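PDB 2XSU: catechol 1,2 dioxygenase from Acinetobacter radioresistens, which probably catalyses the iron(III)-dependent intradiol cleavage of catechol by O2 to cis,cis-muconate, the first step of this branch of the beta-ketoadipate pathway. Local coordinates for residues A[137-142]-A[226-231]; A[141-146]-A[152-157]; A[157-160]-A[166-169]; A[177-182]-A[193-198]. The protein carries 1 engineered substitution. One frame throughout, in Å; residues are numbered along the deposited sequence.

All four contacts are buried, and none of them is bonded directly from backbone to backbone. Interactions 1 and 2 share strand 136-145 and face inward: aliphatic groups and one tyrosine pack between the two layers of the beta sandwich, and Val156 of interaction 2 also touches Tyr228 of interaction 1. Interactions 1 and 3 meet at the iron, to which His227 and Tyr167 each contribute a ligand. Interaction 3 lies nearest the chain centre and combines aromatic packing, metal coordination and a bridging water. Interaction 4, centred about 7 Å from interaction 3, sets a leucine methyl against threonine hydroxyls and is tied to it through Thr195 and His160.

Interaction 1. Residues A[137-142]-A[226-231]; sequences LIIEGT and VHYFVS. With FE (Fe (III) ion), chain B.
The interior of the beta sandwich of the intradiol dioxygenase domain is filled here by Ile139 of strand 136-145, which faces Val226 and Tyr228 of strand 221-231. At the closest point the CA atoms of Ile139 and Val226 are 9.8 Å apart, too far for strand pairing, and side chains alone make the contact. The two branches of Ile139 divide the work. With chi1 at -51° its CG1 stands anti to the carbonyl carbon, and the chain runs on to place CD1 4.2 Å from Val226 CG2. The other branch, CG2, lies 3.4 Å from Tyr228 OH, where the two side chains pass side by side, pointing opposite ways. This is van der Waals contact; the polar need of the buried Tyr228 hydroxyl is met by a hydrogen bond with Tyr191 OH. Between the two inward residues, in the alternation of a sandwich strand, His227 projects from the other face and binds iron through NE2 at 2.1 Å, with water 1 a further ligand. His227 is one of the two histidines that, with Tyr167 and Tyr201, form the non-heme ferric site of intradiol dioxygenases.

Interaction 2. Residues A[141-146]-A[152-157]; sequences GTVTDT and EGAKVE
Apolar packing accounts for everything that passes directly between the two segments, and it converges on Val143, which contributes 49 of the 97 Å² buried between them. Its two methyl groups serve different partners. CG1 meets Ala154 CB at 4.1 Å, and CG2 meets Val156 CG2 at 4.0 Å. With chi1 at 180°, CG1 extends anti to the backbone N and CG2 lies anti to the carbonyl carbon, which spreads the fork across the two inward residues of 152-157. Ala154 offers a single methyl to this fork, whereas Val156 meets it with one branch of its own, the two valines lying alongside each other with their side chains running in opposing senses. The second methyl of Val156, CG1, continues the apolar layer by packing on the ring of Tyr228 in strand 221-231.

The CA atoms of Val143 and Ala154 are 7.3 Å apart, and the strands face one another through side chains without pairing. Joined by the loop between them, strands 136-145 and 155-159 therefore form a beta arch, through which the chain passes from one layer of the sandwich to the other.

Polar interactions belong to the backbone and the connecting loop. Val143 is bonded through its main chain to Gly189 and Ile151, and Ala154 N donates to Thr185 OG1. Asp145 OD1 accepts from Asn149 N and more weakly from Glu147 N. Gly153 takes a positive phi of 84° just before the chain enters strand 155-159.

Interaction 3. Residues A[157-160]-A[166-169]; sequences EVWH and NYSF. With FE (Fe (III) ion), chain B.
Tyr167 packs its ring against Trp159 and the backbone of His160, and reaches the iron with its phenolic oxygen. The ring atom CE1 makes the closest approach, 3.6 Å from His160 C, and is also 3.8 Å from Trp159 CD1. Both neighbours approach the tyrosine ring at an angle, and the Trp159 and Tyr167 side chains are set at a slant to one another. The indole reaches this position because chi1 of 67° places its CG between the backbone N and the carbonyl carbon, although its bond from the backbone is not aimed at the loop. Beyond the ring, Tyr167 OH binds iron at 1.9 Å.

One water links the two segments. Water 2 donates to His160 O at 2.9 Å and accepts from Ser168 N at 2.9 Å, bridging the two backbones next to the ligand residue Tyr167. In the next shell, the His160 side chain leaves the backbone away from the loop, and its NE2 bonds to Thr195 OG1, while Ser168 OG is bonded to Asn178 O. Trp159 stacks on the imidazole of His227, so the same indole touches two iron ligands.

His225, His227, Tyr201 and water 1 complete the coordination. Tyr167 coordinates the ferric ion directly; the short bond and the bent Fe-OH-CZ angle of about 127° are consistent with a tyrosinate ligand.

Interaction 4. Residues A[177-182]-A[193-198]; sequences FNLRRT and ALTTMP
Leu179 is delivered to Thr195 and Thr196 by an unusual backbone and by its side-chain torsions. It occupies the third position of the type II beta turn from Phe177 to Arg180, with phi at 59°, in the left-handed region. Its chi1 of -48° sets CG anti to the carbonyl carbon; chi2 of 174° sends CD1 on as the extended branch and turns CD2, the other methyl, to the threonines. Thr195 answers with OG1 anti to its own N. The leucine methyl CD2 consequently lies 3.6 Å from Thr195 OG1 and 3.9 Å from Thr196 OG1, and Leu179 crosses both threonine side chains at about a right angle.

The turn is closed by Arg180 N donating to Phe177 O at 3.1 Å. Arg181 returns toward the turn: NH1 gives one good bond to Arg180 O, 2.8 Å long, from above the carbonyl plane, and a second, weak one to Phe177 O. Strand 190-196 is set in turn by the backbone bond of Thr195 with Leu137 of strand 136-145.

A methyl group cannot satisfy a hydroxyl, and Thr195 OG1 finds its polar partner in His160 NE2. The contact is therefore van der Waals packing beside an engaged hydroxyl, and through His160 it adjoins the segment that packs against the iron ligand Tyr167.

Interaction 1. Residues A[137-142]-A[226-231]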
loop_
_atom_site.group_PDB
_atom_site.type_symbol
_atom_site.label_atom_id
_atom_site.label_comp_id
_atom_site.label_asym_id
_atom_site.label_seq_id
_atom_site.Cartn_x
_atom_site.Cartn_y
_atom_site.Cartn_z
ATOM N N LEU A 137 -12.672 -4.848 36.721
ATOM C CA LEU A 137 -11.221 -4.887 36.931
ATOM C C LEU A 137 -10.761 -3.562 37.515
ATOM O O LEU A 137 -11.113 -2.509 36.984
ATOM C CB LEU A 137 -10.493 -5.104 35.586
ATOM C CG LEU A 137 -8.975 -4.927 35.591
ATOM C CD1 LEU A 137 -8.269 -5.962 36.473
ATOM C CD2 LEU A 137 -8.464 -5.035 34.145
ATOM N N ILE A 138 -9.984 -3.628 38.594
ATOM C CA ILE A 138 -9.225 -2.473 39.080
ATOM C C ILE A 138 -7.759 -2.675 38.718
ATOM O O ILE A 138 -7.162 -3.750 39.008
ATOM C CB ILE A 138 -9.356 -2.312 40.604
ATOM C CG1 ILE A 138 -10.788 -1.862 40.928
ATOM C CG2 ILE A 138 -8.275 -1.336 41.130
ATOM C CD1 ILE A 138 -11.157 -1.814 42.423
ATOM N N ILE A 139 -7.184 -1.661 38.071
ATOM C CA ILE A 139 -5.760 -1.628 37.782
ATOM C C ILE A 139 -5.157 -0.534 38.607
ATOM O O ILE A 139 -5.688 0.590 38.636
ATOM C CB ILE A 139 -5.460 -1.249 36.301
ATOM C CG1 ILE A 139 -6.274 -2.132 35.360
ATOM C CG2 ILE A 139 -3.977 -1.327 36.019
ATOM C CD1 ILE A 139 -6.235 -1.646 33.898
ATOM N N GLU A 140 -4.056 -0.821 39.286
ATOM C CA GLU A 140 -3.336 0.252 39.971
ATOM C C GLU A 140 -1.843 0.075 39.983
ATOM O O GLU A 140 -1.333 -1.040 39.777
ATOM C CB GLU A 140 -3.880 0.553 41.358
ATOM C CG GLU A 140 -3.651 -0.470 42.404
ATOM C CD GLU A 140 -4.536 -0.205 43.649
ATOM O OE1 GLU A 140 -4.864 -1.153 44.352
ATOM O OE2 GLU A 140 -4.917 0.949 43.919
ATOM N N GLY A 141 -1.150 1.195 40.131
ATOM C CA GLY A 141 0.297 1.175 40.112
ATOM C C GLY A 141 0.888 2.480 40.578
ATOM O O GLY A 141 0.182 3.480 40.710
ATOM N N THR A 142 2.196 2.434 40.812
ATOM C CA THR A 142 2.989 3.601 41.136
ATOM C C THR A 142 3.959 3.839 39.988
ATOM O O THR A 142 4.541 2.877 39.452
ATOM C CB THR A 142 3.758 3.347 42.449
ATOM O OG1 THR A 142 2.828 2.995 43.491
ATOM C CG2 THR A 142 4.568 4.600 42.880
ATOM N N VAL A 226 -3.833 -4.462 28.020
ATOM C CA VAL A 226 -4.165 -3.038 28.183
ATOM C C VAL A 226 -2.957 -2.230 27.706
ATOM O O VAL A 226 -1.808 -2.496 28.108
ATOM C CB VAL A 226 -4.483 -2.717 29.684
ATOM C CG1 VAL A 226 -4.696 -1.193 29.897
ATOM C CG2 VAL A 226 -5.729 -3.518 30.156
ATOM N N HIS A 227 -3.211 -1.243 26.843
ATOM C CA HIS A 227 -2.153 -0.405 26.283
ATOM C C HIS A 227 -1.823 0.764 27.208
ATOM O O HIS A 227 -2.725 1.311 27.857
ATOM C CB HIS A 227 -2.689 0.211 24.972
ATOM C CG HIS A 227 -2.896 -0.770 23.866
ATOM N ND1 HIS A 227 -1.867 -1.153 23.035
ATOM C CD2 HIS A 227 -4.008 -1.416 23.407
ATOM C CE1 HIS A 227 -2.325 -2.005 22.126
ATOM N NE2 HIS A 227 -3.613 -2.207 22.347
ATOM N N TYR A 228 -0.558 1.201 27.185
ATOM C CA TYR A 228 -0.086 2.364 27.940
ATOM C C TYR A 228 0.817 3.275 27.117
ATOM O O TYR A 228 1.736 2.792 26.455
ATOM C CB TYR A 228 0.769 1.907 29.123
ATOM C CG TYR A 228 0.053 1.358 30.309
ATOM C CD1 TYR A 228 -0.559 0.101 30.258
ATOM C CD2 TYR A 228 0.033 2.069 31.531
ATOM C CE1 TYR A 228 -1.217 -0.415 31.374
ATOM C CE2 TYR A 228 -0.607 1.541 32.666
ATOM C CZ TYR A 228 -1.228 0.292 32.565
ATOM O OH TYR A 228 -1.875 -0.252 33.635
ATOM N N PHE A 229 0.561 4.591 27.175
ATOM C CA PHE A 229 1.644 5.592 27.022
ATOM C C PHE A 229 1.905 6.177 28.412
ATOM O O PHE A 229 0.948 6.551 29.104
ATOM C CB PHE A 229 1.249 6.793 26.145
ATOM C CG PHE A 229 1.137 6.523 24.667
ATOM C CD1 PHE A 229 2.144 5.834 23.967
ATOM C CD2 PHE A 229 0.047 7.020 23.942
ATOM C CE1 PHE A 229 2.048 5.617 22.581
ATOM C CE2 PHE A 229 -0.044 6.815 22.569
ATOM C CZ PHE A 229 0.952 6.100 21.881
ATOM N N VAL A 230 3.170 6.282 28.825
ATOM C CA VAL A 230 3.503 6.957 30.091
ATOM C C VAL A 230 4.539 8.027 29.784
ATOM O O VAL A 230 5.544 7.757 29.151
ATOM C CB VAL A 230 3.986 5.984 31.194
ATOM C CG1 VAL A 230 4.142 6.743 32.567
ATOM C CG2 VAL A 230 2.994 4.791 31.354
ATOM N N SER A 231 4.283 9.257 30.224
ATOM C CA SER A 231 5.229 10.354 29.954
ATOM C C SER A 231 5.296 11.275 31.164
ATOM O O SER A 231 4.334 11.346 31.923
ATOM C CB SER A 231 4.817 11.133 28.696
ATOM O OG SER A 231 3.520 11.720 28.798
HETATM FE FE FE B . -4.871 -3.616 21.461
HETATM O O HOH W 1 -4.422 -2.929 19.480
#

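Interaction 2. Residues A[141-146]-A[152-157]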
loop_
_atom_site.group_PDB
_atom_site.type_symbol
_atom_site.label_atom_id
_atom_site.label_comp_id
_atom_site.label_asym_id
_atom_site.label_seq_id
_atom_site.Cartn_x
_atom_site.Cartn_y
_atom_site.Cartn_z
ATOM N N GLY A 141 -1.150 1.195 40.131
ATOM C CA GLY A 141 0.297 1.175 40.112
ATOM C C GLY A 141 0.888 2.480 40.578
ATOM O O GLY A 141 0.182 3.480 40.710
ATOM N N THR A 142 2.196 2.434 40.812
ATOM C CA THR A 142 2.989 3.601 41.136
ATOM C C THR A 142 3.959 3.839 39.988
ATOM O O THR A 142 4.541 2.877 39.452
ATOM C CB THR A 142 3.758 3.347 42.449
ATOM O OG1 THR A 142 2.828 2.995 43.491
ATOM C CG2 THR A 142 4.568 4.600 42.880
ATOM N N VAL A 143 4.158 5.104 39.622
ATOM C CA VAL A 143 5.136 5.466 38.601
ATOM C C VAL A 143 6.358 6.039 39.321
ATOM O O VAL A 143 6.237 6.980 40.110
ATOM C CB VAL A 143 4.570 6.474 37.578
ATOM C CG1 VAL A 143 5.629 6.845 36.506
ATOM C CG2 VAL A 143 3.290 5.896 36.911
ATOM N N THR A 144 7.517 5.445 39.057
ATOM C CA THR A 144 8.761 5.829 39.741
ATOM C C THR A 144 9.904 6.011 38.751
ATOM O O THR A 144 9.803 5.627 37.569
ATOM C CB THR A 144 9.197 4.761 40.775
ATOM O OG1 THR A 144 9.484 3.512 40.126
ATOM C CG2 THR A 144 8.149 4.558 41.855
ATOM N N ASP A 145 11.007 6.580 39.241
ATOM C CA ASP A 145 12.259 6.535 38.490
ATOM C C ASP A 145 12.947 5.181 38.747
ATOM O O ASP A 145 12.418 4.344 39.488
ATOM C CB ASP A 145 13.151 7.742 38.841
ATOM C CG ASP A 145 13.645 7.729 40.280
ATOM O OD1 ASP A 145 13.554 6.694 40.977
ATOM O OD2 ASP A 145 14.152 8.792 40.704
ATOM N N THR A 146 14.123 4.959 38.161
ATOM C CA THR A 146 14.809 3.660 38.327
ATOM C C THR A 146 15.301 3.348 39.749
ATOM O O THR A 146 15.626 2.187 40.044
ATOM C CB THR A 146 15.980 3.484 37.343
ATOM O OG1 THR A 146 16.853 4.612 37.452
ATOM C CG2 THR A 146 15.456 3.357 35.903
ATOM N N GLU A 152 5.226 12.428 40.627
ATOM C CA GLU A 152 3.898 13.053 40.651
ATOM C C GLU A 152 3.627 13.783 39.332
ATOM O O GLU A 152 4.520 14.453 38.802
ATOM C CB GLU A 152 3.768 14.041 41.839
ATOM C CG GLU A 152 2.420 14.820 41.859
ATOM C CD GLU A 152 2.304 15.846 43.015
ATOM O OE1 GLU A 152 3.354 16.277 43.543
ATOM O OE2 GLU A 152 1.155 16.217 43.386
ATOM N N GLY A 153 2.403 13.657 38.798
ATOM C CA GLY A 153 2.003 14.357 37.583
ATOM C C GLY A 153 2.387 13.679 36.275
ATOM O O GLY A 153 2.226 14.259 35.205
ATOM N N ALA A 154 2.866 12.440 36.367
ATOM C CA ALA A 154 3.113 11.635 35.174
ATOM C C ALA A 154 1.788 11.355 34.471
ATOM O O ALA A 154 0.770 11.106 35.133
ATOM C CB ALA A 154 3.810 10.339 35.544
ATOM N N LYS A 155 1.805 11.412 33.144
ATOM C CA LYS A 155 0.612 11.206 32.324
ATOM C C LYS A 155 0.496 9.726 31.939
ATOM O O LYS A 155 1.297 9.241 31.138
ATOM C CB LYS A 155 0.745 12.073 31.082
ATOM C CG LYS A 155 -0.480 12.214 30.268
ATOM C CD LYS A 155 -0.281 13.318 29.236
ATOM C CE LYS A 155 -1.412 13.348 28.228
ATOM N NZ LYS A 155 -1.335 14.530 27.305
ATOM N N VAL A 156 -0.484 9.023 32.513
ATOM C CA VAL A 156 -0.684 7.584 32.252
ATOM C C VAL A 156 -1.874 7.464 31.317
ATOM O O VAL A 156 -3.025 7.710 31.724
ATOM C CB VAL A 156 -0.916 6.796 33.559
ATOM C CG1 VAL A 156 -1.146 5.287 33.243
ATOM C CG2 VAL A 156 0.287 6.983 34.500
ATOM N N GLU A 157 -1.621 7.116 30.048
ATOM C CA GLU A 157 -2.688 6.992 29.073
ATOM C C GLU A 157 -2.969 5.537 28.847
ATOM O O GLU A 157 -2.045 4.796 28.526
ATOM C CB GLU A 157 -2.289 7.649 27.746
ATOM C CG GLU A 157 -1.977 9.127 27.885
ATOM C CD GLU A 157 -1.714 9.753 26.538
ATOM O OE1 GLU A 157 -2.659 9.824 25.722
ATOM O OE2 GLU A 157 -0.547 10.202 26.318
#

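Interaction 3. Residues A[157-160]-A[166-169]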
loop_
_atom_site.group_PDB
_atom_site.type_symbol
_atom_site.label_atom_id
_atom_site.label_comp_id
_atom_site.label_asym_id
_atom_site.label_seq_id
_atom_site.Cartn_x
_atom_site.Cartn_y
_atom_site.Cartn_z
ATOM N N GLU A 157 -1.621 7.116 30.048
ATOM C CA GLU A 157 -2.688 6.992 29.073
ATOM C C GLU A 157 -2.969 5.537 28.847
ATOM O O GLU A 157 -2.045 4.796 28.526
ATOM C CB GLU A 157 -2.289 7.649 27.746
ATOM C CG GLU A 157 -1.977 9.127 27.885
ATOM C CD GLU A 157 -1.714 9.753 26.538
ATOM O OE1 GLU A 157 -2.659 9.824 25.722
ATOM O OE2 GLU A 157 -0.547 10.202 26.318
ATOM N N VAL A 158 -4.229 5.127 29.044
ATOM C CA VAL A 158 -4.621 3.704 28.902
ATOM C C VAL A 158 -5.772 3.547 27.921
ATOM O O VAL A 158 -6.689 4.394 27.849
ATOM C CB VAL A 158 -4.958 3.051 30.283
ATOM C CG1 VAL A 158 -3.683 2.775 31.065
ATOM C CG2 VAL A 158 -5.845 3.968 31.095
ATOM N N TRP A 159 -5.702 2.489 27.117
ATOM C CA TRP A 159 -6.829 2.104 26.277
ATOM C C TRP A 159 -6.878 0.593 26.126
ATOM O O TRP A 159 -5.836 -0.073 26.114
ATOM C CB TRP A 159 -6.822 2.859 24.913
ATOM C CG TRP A 159 -5.665 2.541 23.907
ATOM C CD1 TRP A 159 -5.770 1.810 22.757
ATOM C CD2 TRP A 159 -4.298 3.012 23.967
ATOM N NE1 TRP A 159 -4.539 1.771 22.107
ATOM C CE2 TRP A 159 -3.626 2.502 22.822
ATOM C CE3 TRP A 159 -3.575 3.788 24.888
ATOM C CZ2 TRP A 159 -2.248 2.739 22.581
ATOM C CZ3 TRP A 159 -2.210 4.037 24.661
ATOM C CH2 TRP A 159 -1.557 3.506 23.494
ATOM N N HIS A 160 -8.084 0.055 26.016
ATOM C CA HIS A 160 -8.248 -1.409 25.876
ATOM C C HIS A 160 -9.629 -1.772 25.298
ATOM O O HIS A 160 -10.514 -0.893 25.171
ATOM C CB HIS A 160 -7.958 -2.129 27.213
ATOM C CG HIS A 160 -8.993 -1.940 28.286
ATOM N ND1 HIS A 160 -10.223 -2.580 28.278
ATOM C CD2 HIS A 160 -8.942 -1.229 29.441
ATOM C CE1 HIS A 160 -10.890 -2.243 29.377
ATOM N NE2 HIS A 160 -10.129 -1.440 30.104
ATOM N N ASN A 166 -13.701 -5.410 21.232
ATOM C CA ASN A 166 -13.819 -4.218 20.362
ATOM C C ASN A 166 -13.395 -2.926 21.070
ATOM O O ASN A 166 -13.578 -2.783 22.290
ATOM C CB ASN A 166 -15.271 -4.050 19.849
ATOM C CG ASN A 166 -15.769 -5.245 19.027
ATOM O OD1 ASN A 166 -16.941 -5.660 19.148
ATOM N ND2 ASN A 166 -14.905 -5.805 18.202
ATOM N N TYR A 167 -12.856 -1.982 20.292
ATOM C CA TYR A 167 -12.358 -0.706 20.803
ATOM C C TYR A 167 -13.273 0.440 20.385
ATOM O O TYR A 167 -13.782 0.452 19.257
ATOM C CB TYR A 167 -10.979 -0.424 20.221
ATOM C CG TYR A 167 -9.829 -1.213 20.818
ATOM C CD1 TYR A 167 -8.940 -0.597 21.698
ATOM C CD2 TYR A 167 -9.587 -2.529 20.439
ATOM C CE1 TYR A 167 -7.876 -1.287 22.214
ATOM C CE2 TYR A 167 -8.507 -3.245 20.964
ATOM C CZ TYR A 167 -7.662 -2.615 21.831
ATOM O OH TYR A 167 -6.570 -3.287 22.342
ATOM N N SER A 168 -13.459 1.402 21.278
ATOM C CA SER A 168 -14.269 2.581 20.950
ATOM C C SER A 168 -13.606 3.392 19.830
ATOM O O SER A 168 -12.391 3.274 19.568
ATOM C CB SER A 168 -14.519 3.445 22.190
ATOM O OG SER A 168 -13.286 4.016 22.657
ATOM N N PHE A 169 -14.455 4.198 19.182
ATOM C CA PHE A 169 -14.124 5.063 18.055
ATOM C C PHE A 169 -14.155 4.235 16.793
ATOM O O PHE A 169 -14.852 4.584 15.843
ATOM C CB PHE A 169 -12.810 5.850 18.258
ATOM C CG PHE A 169 -12.494 6.798 17.129
ATOM C CD1 PHE A 169 -13.045 8.085 17.120
ATOM C CD2 PHE A 169 -11.662 6.402 16.079
ATOM C CE1 PHE A 169 -12.756 8.979 16.066
ATOM C CE2 PHE A 169 -11.372 7.272 15.027
ATOM C CZ PHE A 169 -11.926 8.569 15.031
HETATM FE FE FE B . -4.871 -3.616 21.461
HETATM O O HOH W 2 -11.722 1.261 23.594
HETATM O O HOH W 1 -4.422 -2.929 19.480
#

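Interaction 4. Residues A[177-182]-A[193-198]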
loop_
_atom_site.group_PDB
_atom_site.type_symbol
_atom_site.label_atom_id
_atom_site.label_comp_id
_atom_site.label_asym_id
_atom_site.label_seq_id
_atom_site.Cartn_x
_atom_site.Cartn_y
_atom_site.Cartn_z
ATOM N N PHE A 177 -14.873 7.550 23.396
ATOM C CA PHE A 177 -13.801 7.344 24.390
ATOM C C PHE A 177 -14.059 6.273 25.454
ATOM O O PHE A 177 -13.363 6.236 26.462
ATOM C CB PHE A 177 -13.361 8.664 25.031
ATOM C CG PHE A 177 -12.626 9.556 24.084
ATOM C CD1 PHE A 177 -11.337 9.229 23.672
ATOM C CD2 PHE A 177 -13.217 10.722 23.610
ATOM C CE1 PHE A 177 -10.624 10.058 22.786
ATOM C CE2 PHE A 177 -12.530 11.563 22.734
ATOM C CZ PHE A 177 -11.222 11.221 22.313
ATOM N N ASN A 178 -15.040 5.410 25.217
ATOM C CA ASN A 178 -15.244 4.300 26.158
ATOM C C ASN A 178 -13.921 3.508 26.271
ATOM O O ASN A 178 -13.264 3.224 25.257
ATOM C CB ASN A 178 -16.379 3.396 25.717
ATOM C CG ASN A 178 -16.859 2.471 26.836
ATOM O OD1 ASN A 178 -17.022 2.907 27.982
ATOM N ND2 ASN A 178 -17.089 1.202 26.506
ATOM N N LEU A 179 -13.535 3.184 27.504
ATOM C CA LEU A 179 -12.296 2.429 27.802
ATOM C C LEU A 179 -11.015 3.116 27.308
ATOM O O LEU A 179 -10.036 2.442 26.973
ATOM C CB LEU A 179 -12.416 0.972 27.278
ATOM C CG LEU A 179 -13.732 0.275 27.676
ATOM C CD1 LEU A 179 -13.851 -1.099 27.007
ATOM C CD2 LEU A 179 -13.833 0.117 29.213
ATOM N N ARG A 180 -11.029 4.451 27.300
ATOM C CA ARG A 180 -9.837 5.255 27.000
ATOM C C ARG A 180 -9.777 6.406 27.992
ATOM O O ARG A 180 -10.706 7.214 28.067
ATOM C CB ARG A 180 -9.935 5.820 25.566
ATOM C CG ARG A 180 -10.092 4.769 24.466
ATOM C CD ARG A 180 -10.336 5.448 23.109
ATOM N NE ARG A 180 -10.484 4.475 22.040
ATOM C CZ ARG A 180 -9.466 3.878 21.419
ATOM N NH1 ARG A 180 -8.211 4.172 21.773
ATOM N NH2 ARG A 180 -9.718 2.991 20.469
ATOM N N ARG A 181 -8.687 6.510 28.739
ATOM C CA ARG A 181 -8.525 7.562 29.755
ATOM C C ARG A 181 -7.080 8.026 29.874
ATOM O O ARG A 181 -6.132 7.249 29.628
ATOM C CB ARG A 181 -9.004 7.101 31.127
ATOM C CG ARG A 181 -10.494 6.777 31.249
ATOM C CD ARG A 181 -11.391 8.020 31.079
ATOM N NE ARG A 181 -12.783 7.635 31.353
ATOM C CZ ARG A 181 -13.646 7.201 30.450
ATOM N NH1 ARG A 181 -13.303 7.117 29.170
ATOM N NH2 ARG A 181 -14.894 6.853 30.815
ATOM N N THR A 182 -6.914 9.271 30.321
ATOM C CA THR A 182 -5.626 9.774 30.746
ATOM C C THR A 182 -5.737 10.045 32.235
ATOM O O THR A 182 -6.644 10.790 32.662
ATOM C CB THR A 182 -5.273 11.092 30.019
ATOM O OG1 THR A 182 -5.156 10.821 28.621
ATOM C CG2 THR A 182 -3.961 11.694 30.557
ATOM N N ALA A 193 -7.194 2.833 37.934
ATOM C CA ALA A 193 -8.236 2.736 36.956
ATOM C C ALA A 193 -9.275 1.692 37.362
ATOM O O ALA A 193 -8.954 0.531 37.609
ATOM C CB ALA A 193 -7.651 2.386 35.573
ATOM N N LEU A 194 -10.529 2.115 37.396
ATOM C CA LEU A 194 -11.671 1.203 37.559
ATOM C C LEU A 194 -12.272 0.935 36.181
ATOM O O LEU A 194 -12.711 1.841 35.463
ATOM C CB LEU A 194 -12.714 1.804 38.539
ATOM C CG LEU A 194 -14.050 1.040 38.673
ATOM C CD1 LEU A 194 -13.867 -0.394 39.184
ATOM C CD2 LEU A 194 -15.027 1.840 39.579
ATOM N N THR A 195 -12.258 -0.335 35.773
ATOM C CA THR A 195 -12.640 -0.664 34.399
ATOM C C THR A 195 -13.265 -2.063 34.320
ATOM O O THR A 195 -13.832 -2.549 35.322
ATOM C CB THR A 195 -11.399 -0.482 33.452
ATOM O OG1 THR A 195 -11.805 -0.547 32.092
ATOM C CG2 THR A 195 -10.278 -1.485 33.748
ATOM N N THR A 196 -13.193 -2.670 33.134
ATOM C CA THR A 196 -13.693 -4.028 32.910
ATOM C C THR A 196 -12.591 -4.882 32.304
ATOM O O THR A 196 -11.628 -4.341 31.734
ATOM C CB THR A 196 -14.932 -4.060 32.014
ATOM O OG1 THR A 196 -14.692 -3.340 30.789
ATOM C CG2 THR A 196 -16.111 -3.413 32.744
ATOM N N MET A 197 -12.688 -6.200 32.499
ATOM C CA MET A 197 -11.664 -7.125 31.977
ATOM C C MET A 197 -11.650 -7.134 30.451
ATOM O O MET A 197 -12.663 -7.458 29.859
ATOM C CB MET A 197 -11.972 -8.548 32.470
ATOM C CG MET A 197 -11.519 -8.863 33.895
ATOM S SD MET A 197 -9.730 -8.817 34.144
ATOM C CE MET A 197 -9.113 -9.094 32.434
ATOM N N PRO A 198 -10.517 -6.747 29.804
ATOM C CA PRO A 198 -10.477 -6.894 28.347
ATOM C C PRO A 198 -10.406 -8.351 27.919
ATOM O O PRO A 198 -9.839 -9.184 28.626
ATOM C CB PRO A 198 -9.174 -6.193 27.962
ATOM C CG PRO A 198 -8.298 -6.368 29.123
ATOM C CD PRO A 198 -9.244 -6.237 30.337
#